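Local coordinates for protein Exo beta-1,2-glucooligosaccharide sophorohydrolase (non-reducing end) (PDB 5Z06) that hydrolyses linear beta-1,2-glucan and beta-1,2-glucooligosaccharides of four or more units, releasing sophorose from the non-reducing end, at residues A[190-198]-A[203-211]; A[248-259]-A[271-281]. All coordinates share one frame; numbering follows the deposited sequence.

Contact 1 (A[190-198]-A[203-211]); sequences LNAPVLQEA and RHIDIKWIP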
loop_
_atom_site.group_PDB
_atom_site.type_symbol
_atom_site.label_atom_id
_atom_site.label_comp_id
_atom_site.label_asym_id
_atom_site.label_seq_id
_atom_site.Cartn_x
_atom_site.Cartn_y
_atom_site.Cartn_z
ATOM N N LEU A 190 -23.112 -21.444 4.312
ATOM C CA LEU A 190 -21.847 -20.985 4.877
ATOM C C LEU A 190 -20.831 -22.123 4.847
ATOM O O LEU A 190 -20.719 -22.924 5.769
ATOM C CB LEU A 190 -22.071 -20.465 6.296
ATOM C CG LEU A 190 -20.920 -19.697 6.957
ATOM C CD1 LEU A 190 -20.619 -18.381 6.256
ATOM C CD2 LEU A 190 -21.232 -19.440 8.422
ATOM N N ASN A 191 -20.079 -22.170 3.760
ATOM C CA ASN A 191 -19.166 -23.261 3.484
ATOM C C ASN A 191 -17.759 -22.875 3.869
ATOM O O ASN A 191 -17.382 -21.701 3.815
ATOM C CB ASN A 191 -19.219 -23.616 1.999
ATOM C CG ASN A 191 -20.642 -23.822 1.516
ATOM O OD1 ASN A 191 -21.085 -23.213 0.541
ATOM N ND2 ASN A 191 -21.388 -24.627 2.252
ATOM N N ALA A 192 -16.993 -23.880 4.277
ATOM C CA ALA A 192 -15.575 -23.730 4.484
ATOM C C ALA A 192 -14.940 -23.340 3.158
ATOM O O ALA A 192 -15.317 -23.877 2.101
ATOM C CB ALA A 192 -14.969 -25.038 4.971
ATOM N N PRO A 193 -13.984 -22.399 3.197
ATOM C CA PRO A 193 -13.178 -22.245 2.011
ATOM C C PRO A 193 -12.329 -23.492 1.803
ATOM O O PRO A 193 -12.011 -24.197 2.769
ATOM C CB PRO A 193 -12.300 -21.039 2.345
ATOM C CG PRO A 193 -12.204 -21.040 3.822
ATOM C CD PRO A 193 -13.532 -21.526 4.295
ATOM N N VAL A 194 -11.987 -23.763 0.551
ATOM C CA VAL A 194 -10.981 -24.768 0.247
ATOM C C VAL A 194 -9.627 -24.173 0.635
ATOM O O VAL A 194 -9.168 -23.252 -0.021
ATOM C CB VAL A 194 -10.981 -25.168 -1.247
ATOM C CG1 VAL A 194 -9.855 -26.160 -1.552
ATOM C CG2 VAL A 194 -12.330 -25.778 -1.636
ATOM N N LEU A 195 -9.028 -24.678 1.714
ATOM C CA LEU A 195 -7.663 -24.328 2.116
ATOM C C LEU A 195 -6.659 -25.140 1.309
ATOM O O LEU A 195 -6.606 -26.374 1.405
ATOM C CB LEU A 195 -7.484 -24.573 3.607
ATOM C CG LEU A 195 -6.275 -23.999 4.343
ATOM C CD1 LEU A 195 -6.153 -22.504 4.117
ATOM C CD2 LEU A 195 -6.431 -24.296 5.827
ATOM N N GLN A 196 -5.874 -24.433 0.500
ATOM C CA GLN A 196 -5.105 -25.052 -0.574
ATOM C C GLN A 196 -3.794 -25.554 -0.051
ATOM O O GLN A 196 -3.397 -26.687 -0.332
ATOM C CB GLN A 196 -4.829 -24.070 -1.706
ATOM C CG GLN A 196 -6.000 -23.820 -2.646
ATOM C CD GLN A 196 -5.648 -22.801 -3.727
ATOM O OE1 GLN A 196 -5.870 -23.039 -4.914
ATOM N NE2 GLN A 196 -5.093 -21.661 -3.320
ATOM N N GLU A 197 -3.092 -24.696 0.675
ATOM C CA GLU A 197 -1.834 -25.105 1.264
ATOM C C GLU A 197 -1.348 -24.124 2.278
ATOM O O GLU A 197 -1.937 -23.044 2.484
ATOM C CB GLU A 197 -0.745 -25.311 0.191
ATOM C CG GLU A 197 0.291 -26.417 0.471
ATOM C CD GLU A 197 -0.192 -27.581 1.351
ATOM O OE1 GLU A 197 -1.019 -28.405 0.894
ATOM O OE2 GLU A 197 0.267 -27.675 2.517
ATOM N N ALA A 198 -0.330 -24.606 2.974
ATOM C CA ALA A 198 0.500 -23.854 3.867
ATOM C C ALA A 198 1.820 -23.832 3.163
ATOM O O ALA A 198 2.245 -24.843 2.598
ATOM C CB ALA A 198 0.644 -24.579 5.189
ATOM N N ARG A 203 10.277 -17.421 9.064
ATOM C CA ARG A 203 9.608 -16.839 10.219
ATOM C C ARG A 203 8.111 -16.861 10.086
ATOM O O ARG A 203 7.394 -16.421 11.001
ATOM C CB ARG A 203 10.075 -15.403 10.392
ATOM C CG ARG A 203 11.579 -15.248 10.408
ATOM C CD ARG A 203 12.178 -15.994 11.566
ATOM N NE ARG A 203 13.617 -15.796 11.599
ATOM C CZ ARG A 203 14.351 -15.745 12.699
ATOM N NH1 ARG A 203 13.791 -15.883 13.892
ATOM N NH2 ARG A 203 15.657 -15.567 12.608
ATOM N N HIS A 204 7.610 -17.392 8.976
ATOM C CA HIS A 204 6.191 -17.352 8.769
ATOM C C HIS A 204 5.716 -18.465 7.904
ATOM O O HIS A 204 6.505 -19.074 7.196
ATOM C CB HIS A 204 5.765 -16.016 8.181
ATOM C CG HIS A 204 5.910 -15.949 6.711
ATOM N ND1 HIS A 204 7.127 -15.765 6.100
ATOM C CD2 HIS A 204 4.992 -16.058 5.722
ATOM C CE1 HIS A 204 6.948 -15.764 4.792
ATOM N NE2 HIS A 204 5.665 -15.942 4.538
ATOM N N ILE A 205 4.411 -18.705 8.003
ATOM C CA ILE A 205 3.708 -19.628 7.164
ATOM C C ILE A 205 2.594 -18.864 6.490
ATOM O O ILE A 205 1.831 -18.151 7.130
ATOM C CB ILE A 205 3.134 -20.814 7.949
ATOM C CG1 ILE A 205 4.279 -21.523 8.666
ATOM C CG2 ILE A 205 2.377 -21.745 6.995
ATOM C CD1 ILE A 205 3.858 -22.622 9.608
ATOM N N ASP A 206 2.526 -19.022 5.185
ATOM C CA ASP A 206 1.463 -18.453 4.393
ATOM C C ASP A 206 0.452 -19.521 4.134
ATOM O O ASP A 206 0.807 -20.592 3.642
ATOM C CB ASP A 206 2.015 -17.963 3.058
ATOM C CG ASP A 206 2.733 -16.656 3.187
ATOM O OD1 ASP A 206 2.230 -15.812 3.955
ATOM O OD2 ASP A 206 3.773 -16.470 2.508
ATOM N N ILE A 207 -0.803 -19.226 4.440
ATOM C CA ILE A 207 -1.884 -20.079 4.001
ATOM C C ILE A 207 -2.720 -19.318 2.998
ATOM O O ILE A 207 -2.748 -18.093 2.997
ATOM C CB ILE A 207 -2.717 -20.670 5.168
ATOM C CG1 ILE A 207 -3.547 -19.608 5.880
ATOM C CG2 ILE A 207 -1.789 -21.423 6.126
ATOM C CD1 ILE A 207 -4.386 -20.134 7.045
ATOM N N LYS A 208 -3.372 -20.082 2.135
ATOM C CA LYS A 208 -4.183 -19.565 1.065
ATOM C C LYS A 208 -5.362 -20.501 0.888
ATOM O O LYS A 208 -5.230 -21.739 1.016
ATOM C CB LYS A 208 -3.388 -19.516 -0.250
ATOM C CG LYS A 208 -4.083 -18.686 -1.339
ATOM C CD LYS A 208 -3.518 -18.905 -2.740
ATOM C CE LYS A 208 -4.271 -18.076 -3.786
ATOM N NZ LYS A 208 -5.706 -18.438 -3.961
ATOM N N TRP A 209 -6.498 -19.904 0.568
ATOM C CA TRP A 209 -7.721 -20.639 0.380
ATOM C C TRP A 209 -8.513 -20.064 -0.807
ATOM O O TRP A 209 -8.193 -18.976 -1.299
ATOM C CB TRP A 209 -8.526 -20.623 1.682
ATOM C CG TRP A 209 -8.892 -19.242 2.166
ATOM C CD1 TRP A 209 -9.926 -18.489 1.726
ATOM C CD2 TRP A 209 -8.213 -18.448 3.157
ATOM N NE1 TRP A 209 -9.963 -17.285 2.393
ATOM C CE2 TRP A 209 -8.920 -17.229 3.271
ATOM C CE3 TRP A 209 -7.091 -18.653 3.968
ATOM C CZ2 TRP A 209 -8.534 -16.205 4.153
ATOM C CZ3 TRP A 209 -6.711 -17.640 4.856
ATOM C CH2 TRP A 209 -7.428 -16.432 4.934
ATOM N N ILE A 210 -9.497 -20.828 -1.286
ATOM C CA ILE A 210 -10.411 -20.400 -2.354
ATOM C C ILE A 210 -11.785 -20.401 -1.720
ATOM O O ILE A 210 -12.144 -21.386 -1.081
ATOM C CB ILE A 210 -10.468 -21.381 -3.545
ATOM C CG1 ILE A 210 -9.067 -21.817 -4.005
ATOM C CG2 ILE A 210 -11.231 -20.767 -4.713
ATOM C CD1 ILE A 210 -8.969 -23.324 -4.141
ATOM N N PRO A 211 -12.554 -19.306 -1.876
ATOM C CA PRO A 211 -13.920 -19.232 -1.331
ATOM C C PRO A 211 -14.881 -20.341 -1.815
ATOM O O PRO A 211 -14.740 -20.827 -2.935
ATOM C CB PRO A 211 -14.412 -17.855 -1.797
ATOM C CG PRO A 211 -13.183 -17.050 -1.996
ATOM C CD PRO A 211 -12.089 -17.999 -2.383
#
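Trp209 holds its CG between its own N and carbonyl carbon (chi1 59°), which lays the indole alongside Pro193 with Pro193 CB 3.5 Å from Trp209 CD1. Leu195 turns CG away from its N (chi1 -166°), and its CD1 reaches the edge of the same ring, 4.0 Å from Trp209 CE3; that methyl also packs on Ile207 CB. The backbones of 194-198 and 204-210 run antiparallel. Val194 and Ile210 exchange two N-H...O bonds, and Gln196 N reaches Lys208 O over 2.8 Å. One residue later the register slips: Lys208 N turns to Glu197 O in a weak bond of 3.3 Å, so that Gln196 and Glu197 together face Lys208, a beta bulge in the first hairpin of what the strand order suggests is a fibronectin type III-like beta sandwich. Beyond the bulge Ala198 CB lies 3.8 Å from Ile205 CG2, on the buried face that also carries Leu195, Ile207 and Trp209. At the bulge the side chain of Gln196 crosses Ile210 at about a right angle; on the more exposed face, which carries Val194, Glu197, Lys208 and Ile210, Val194 lies beside Ile210. Tyr220 meets the indole from strand 219-225, and Val259 packs against Pro193, Leu195 and Ile207.

Contact 2 (A[248-259]-A[271-281]); sequences LGEVGKKAYYKV and DSQTVSATTYP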
loop_
_atom_site.group_PDB
_atom_site.type_symbol
_atom_site.label_atom_id
_atom_site.label_comp_id
_atom_site.label_asym_id
_atom_site.label_seq_id
_atom_site.Cartn_x
_atom_site.Cartn_y
_atom_site.Cartn_z
ATOM N N LEU A 248 5.190 -16.511 12.733
ATOM C CA LEU A 248 5.566 -17.238 13.952
ATOM C C LEU A 248 6.779 -16.637 14.618
ATOM O O LEU A 248 6.923 -16.730 15.821
ATOM C CB LEU A 248 5.864 -18.714 13.644
ATOM C CG LEU A 248 4.655 -19.438 13.059
ATOM C CD1 LEU A 248 5.078 -20.736 12.394
ATOM C CD2 LEU A 248 3.620 -19.682 14.143
ATOM N N GLY A 249 7.662 -16.040 13.832
ATOM C CA GLY A 249 8.901 -15.465 14.352
ATOM C C GLY A 249 9.903 -16.480 14.856
ATOM O O GLY A 249 10.822 -16.108 15.529
ATOM N N GLU A 250 9.746 -17.746 14.471
ATOM C CA GLU A 250 10.499 -18.846 15.022
ATOM C C GLU A 250 10.786 -19.854 13.918
ATOM O O GLU A 250 9.900 -20.193 13.120
ATOM C CB GLU A 250 9.673 -19.496 16.109
ATOM C CG GLU A 250 10.304 -20.738 16.707
ATOM C CD GLU A 250 9.637 -21.181 17.999
ATOM O OE1 GLU A 250 8.698 -20.496 18.462
ATOM O OE2 GLU A 250 10.067 -22.229 18.537
ATOM N N VAL A 251 12.023 -20.322 13.883
ATOM C CA VAL A 251 12.481 -21.244 12.870
ATOM C C VAL A 251 12.324 -22.678 13.365
ATOM O O VAL A 251 12.507 -22.964 14.537
ATOM C CB VAL A 251 13.947 -20.985 12.510
ATOM C CG1 VAL A 251 14.346 -21.806 11.285
ATOM C CG2 VAL A 251 14.156 -19.502 12.222
ATOM N N GLY A 252 12.002 -23.579 12.445
ATOM C CA GLY A 252 11.816 -24.992 12.769
ATOM C C GLY A 252 10.506 -25.243 13.476
ATOM O O GLY A 252 10.361 -26.222 14.160
ATOM N N LYS A 253 9.542 -24.367 13.290
ATOM C CA LYS A 253 8.297 -24.435 14.018
ATOM C C LYS A 253 7.239 -24.946 13.100
ATOM O O LYS A 253 7.006 -24.363 12.023
ATOM C CB LYS A 253 7.895 -23.057 14.520
ATOM C CG LYS A 253 6.693 -23.055 15.444
ATOM C CD LYS A 253 6.919 -23.840 16.738
ATOM C CE LYS A 253 5.970 -23.314 17.818
ATOM N NZ LYS A 253 5.868 -24.149 19.053
ATOM N N LYS A 254 6.608 -26.037 13.525
ATOM C CA LYS A 254 5.531 -26.645 12.788
ATOM C C LYS A 254 4.232 -26.034 13.257
ATOM O O LYS A 254 4.024 -25.844 14.453
ATOM C CB LYS A 254 5.500 -28.160 13.002
ATOM C CG LYS A 254 4.376 -28.831 12.229
ATOM C CD LYS A 254 4.685 -30.294 11.924
ATOM C CE LYS A 254 3.711 -30.857 10.896
ATOM N NZ LYS A 254 3.858 -32.331 10.722
ATOM N N ALA A 255 3.367 -25.706 12.308
ATOM C CA ALA A 255 2.020 -25.246 12.636
ATOM C C ALA A 255 1.014 -25.806 11.650
ATOM O O ALA A 255 1.322 -26.035 10.487
ATOM C CB ALA A 255 1.945 -23.723 12.679
ATOM N N TYR A 256 -0.183 -26.038 12.161
ATOM C CA TYR A 256 -1.284 -26.578 11.411
ATOM C C TYR A 256 -2.314 -25.486 11.367
ATOM O O TYR A 256 -2.451 -24.721 12.324
ATOM C CB TYR A 256 -1.903 -27.802 12.110
ATOM C CG TYR A 256 -0.966 -28.956 12.385
ATOM C CD1 TYR A 256 -0.041 -28.884 13.434
ATOM C CD2 TYR A 256 -1.032 -30.138 11.644
ATOM C CE1 TYR A 256 0.812 -29.933 13.722
ATOM C CE2 TYR A 256 -0.174 -31.206 11.929
ATOM C CZ TYR A 256 0.740 -31.091 12.979
ATOM O OH TYR A 256 1.612 -32.092 13.309
ATOM N N TYR A 257 -3.048 -25.428 10.269
ATOM C CA TYR A 257 -4.010 -24.364 10.050
ATOM C C TYR A 257 -5.329 -24.872 9.489
ATOM O O TYR A 257 -5.382 -25.802 8.687
ATOM C CB TYR A 257 -3.437 -23.304 9.116
ATOM C CG TYR A 257 -2.234 -22.621 9.676
ATOM C CD1 TYR A 257 -2.359 -21.486 10.460
ATOM C CD2 TYR A 257 -0.959 -23.103 9.414
ATOM C CE1 TYR A 257 -1.233 -20.849 10.984
ATOM C CE2 TYR A 257 0.168 -22.488 9.941
ATOM C CZ TYR A 257 0.025 -21.359 10.711
ATOM O OH TYR A 257 1.128 -20.734 11.200
ATOM N N LYS A 258 -6.378 -24.181 9.899
ATOM C CA LYS A 258 -7.734 -24.544 9.621
ATOM C C LYS A 258 -8.436 -23.214 9.479
ATOM O O LYS A 258 -8.230 -22.307 10.296
ATOM C CB LYS A 258 -8.277 -25.281 10.832
ATOM C CG LYS A 258 -9.196 -26.441 10.562
ATOM C CD LYS A 258 -9.311 -27.318 11.812
ATOM C CE LYS A 258 -9.694 -26.491 13.040
ATOM N NZ LYS A 258 -10.206 -27.322 14.158
ATOM N N VAL A 259 -9.271 -23.091 8.461
ATOM C CA VAL A 259 -9.954 -21.835 8.225
ATOM C C VAL A 259 -11.454 -22.075 8.150
ATOM O O VAL A 259 -11.911 -23.026 7.515
ATOM C CB VAL A 259 -9.431 -21.197 6.935
ATOM C CG1 VAL A 259 -10.178 -19.904 6.617
ATOM C CG2 VAL A 259 -7.935 -20.946 7.066
ATOM N N ASP A 271 -15.074 -26.555 9.329
ATOM C CA ASP A 271 -13.643 -26.424 9.115
ATOM C C ASP A 271 -13.257 -26.696 7.672
ATOM O O ASP A 271 -13.840 -27.563 7.017
ATOM C CB ASP A 271 -12.881 -27.421 9.990
ATOM C CG ASP A 271 -12.908 -27.060 11.440
ATOM O OD1 ASP A 271 -13.420 -25.979 11.787
ATOM O OD2 ASP A 271 -12.403 -27.861 12.248
ATOM N N SER A 272 -12.249 -25.970 7.195
ATOM C CA SER A 272 -11.539 -26.347 5.978
ATOM C C SER A 272 -10.754 -27.626 6.272
ATOM O O SER A 272 -10.653 -28.036 7.429
ATOM C CB SER A 272 -10.563 -25.230 5.565
ATOM O OG SER A 272 -9.617 -24.981 6.594
ATOM N N GLN A 273 -10.148 -28.233 5.255
ATOM C CA GLN A 273 -9.153 -29.258 5.547
ATOM C C GLN A 273 -8.019 -28.585 6.342
ATOM O O GLN A 273 -7.856 -27.353 6.328
ATOM C CB GLN A 273 -8.634 -29.985 4.286
ATOM C CG GLN A 273 -7.794 -29.154 3.308
ATOM C CD GLN A 273 -6.782 -29.968 2.492
ATOM O OE1 GLN A 273 -6.676 -31.195 2.630
ATOM N NE2 GLN A 273 -6.020 -29.272 1.634
ATOM N N THR A 274 -7.271 -29.392 7.066
ATOM C CA THR A 274 -6.143 -28.904 7.835
ATOM C C THR A 274 -4.908 -28.965 6.954
ATOM O O THR A 274 -4.686 -29.947 6.256
ATOM C CB THR A 274 -5.968 -29.725 9.121
ATOM O OG1 THR A 274 -7.086 -29.458 9.976
ATOM C CG2 THR A 274 -4.678 -29.353 9.854
ATOM N N VAL A 275 -4.116 -27.902 6.985
ATOM C CA VAL A 275 -2.823 -27.877 6.301
ATOM C C VAL A 275 -1.780 -27.593 7.345
ATOM O O VAL A 275 -2.088 -27.007 8.379
ATOM C CB VAL A 275 -2.759 -26.820 5.177
ATOM C CG1 VAL A 275 -3.775 -27.164 4.104
ATOM C CG2 VAL A 275 -2.997 -25.394 5.692
ATOM N N SER A 276 -0.548 -28.003 7.080
ATOM C CA SER A 276 0.553 -27.693 7.977
ATOM C C SER A 276 1.828 -27.385 7.230
ATOM O O SER A 276 1.983 -27.703 6.051
ATOM C CB SER A 276 0.807 -28.838 8.960
ATOM O OG SER A 276 1.185 -30.021 8.276
ATOM N N ALA A 277 2.748 -26.757 7.946
ATOM C CA ALA A 277 4.073 -26.542 7.422
ATOM C C ALA A 277 5.002 -26.256 8.557
ATOM O O ALA A 277 4.580 -25.958 9.675
ATOM C CB ALA A 277 4.070 -25.391 6.439
ATOM N N THR A 278 6.284 -26.332 8.262
ATOM C CA THR A 278 7.305 -26.098 9.269
ATOM C C THR A 278 8.265 -25.088 8.706
ATOM O O THR A 278 8.751 -25.276 7.600
ATOM C CB THR A 278 8.059 -27.388 9.598
ATOM O OG1 THR A 278 7.106 -28.415 9.874
ATOM C CG2 THR A 278 9.015 -27.186 10.797
ATOM N N THR A 279 8.532 -24.026 9.477
ATOM C CA THR A 279 9.522 -23.037 9.103
ATOM C C THR A 279 10.920 -23.612 9.109
ATOM O O THR A 279 11.200 -24.527 9.837
ATOM C CB THR A 279 9.548 -21.812 10.047
ATOM O OG1 THR A 279 9.838 -22.225 11.398
ATOM C CG2 THR A 279 8.233 -21.029 9.979
ATOM N N TYR A 280 11.807 -23.011 8.331
ATOM C CA TYR A 280 13.156 -23.531 8.143
ATOM C C TYR A 280 14.082 -22.346 7.923
ATOM O O TYR A 280 13.628 -21.295 7.467
ATOM C CB TYR A 280 13.209 -24.470 6.925
ATOM C CG TYR A 280 12.495 -23.866 5.741
ATOM C CD1 TYR A 280 11.123 -23.998 5.610
ATOM C CD2 TYR A 280 13.172 -23.127 4.788
ATOM C CE1 TYR A 280 10.446 -23.426 4.560
ATOM C CE2 TYR A 280 12.506 -22.550 3.729
ATOM C CZ TYR A 280 11.141 -22.696 3.616
ATOM O OH TYR A 280 10.454 -22.123 2.572
ATOM N N PRO A 281 15.387 -22.521 8.219
ATOM C CA PRO A 281 16.317 -21.435 7.949
ATOM C C PRO A 281 16.401 -21.128 6.465
ATOM O O PRO A 281 16.376 -22.038 5.628
ATOM C CB PRO A 281 17.662 -21.932 8.486
ATOM C CG PRO A 281 17.443 -23.320 8.955
ATOM C CD PRO A 281 16.033 -23.725 8.749
#
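Strands 254-259 and 275-278 run antiparallel, their axes 4.5 Å apart at 155°, and Ala255 with Ala277 and Tyr257 with Val275 form the two hydrogen-bonded pairs. Side-chain hydroxyls carry the pairing past both ends of this regular part. At one end Thr279 tucks OG1 between its N and carbonyl carbon (chi1 59°), and the hydroxyl donates to Glu250 O at 2.7 Å, on a lone pair, while accepting Lys253 N at 2.9 Å in an almost straight bond. Acting as donor and acceptor at once, it ties down the turn that leads into strand 254-259. At the other end Ser272 OG accepts Val259 N at 2.7 Å and donates to Gln273 O, its neighbour in sequence, while Ser272 N returns a bond to Val259 O. Between them, Tyr256 CD2 lies 3.5 Å from Ser276 CB, and Thr274 CG2 stands at the edge of the tyrosine ring.

Lys258 reaches across obliquely, and the bend at its chi3 (53°) helps set NZ 3.0 Å from Asp271 OD2, in a salt bridge that meets the carboxylate from above its plane. Tyr231 adds a cation-pi contact to the same lysine. With an alanine in place of Lys258, Asp271 would probably be left without its ionic mate and the Tyr231 ring without its cation. On the face opposite Tyr256 and Ser276, Tyr257 CB packs on Val275 CG2 at 4.0 Å, and Tyr257 OH is hydrogen-bonded to Asp246. The pair 254-259 and 275-278 closes one side of a four-stranded sheet: strand 219-225 flanks 254-259, strand 275-278 is outermost, and Ala255, Tyr257 and Val259 pack against strand 204-210 of the facing sheet.

Contact 1 closes before contact 2 opens, and their centres lie about 11 Å apart. They belong to different sheets: contact 1 pairs the first two strands of the three-stranded sheet 194-200, 204-210, 243-247, and contact 2 the last two of the four-stranded sheet 232-237, 219-225, 254-262, 275-278. This strand order fits a fibronectin type III-like sandwich. The two contacts touch in two places: Gln273 NE2 is 3.0 Å from Leu195 O, between the outermost strands of the two sheets, and Gly249 N is 2.9 Å from Arg203 O, just past the end of strand 243-247; both are probable hydrogen bonds. The Leu195–Gln273 bond brings the module's first and last strands together shortly before helix 284-297.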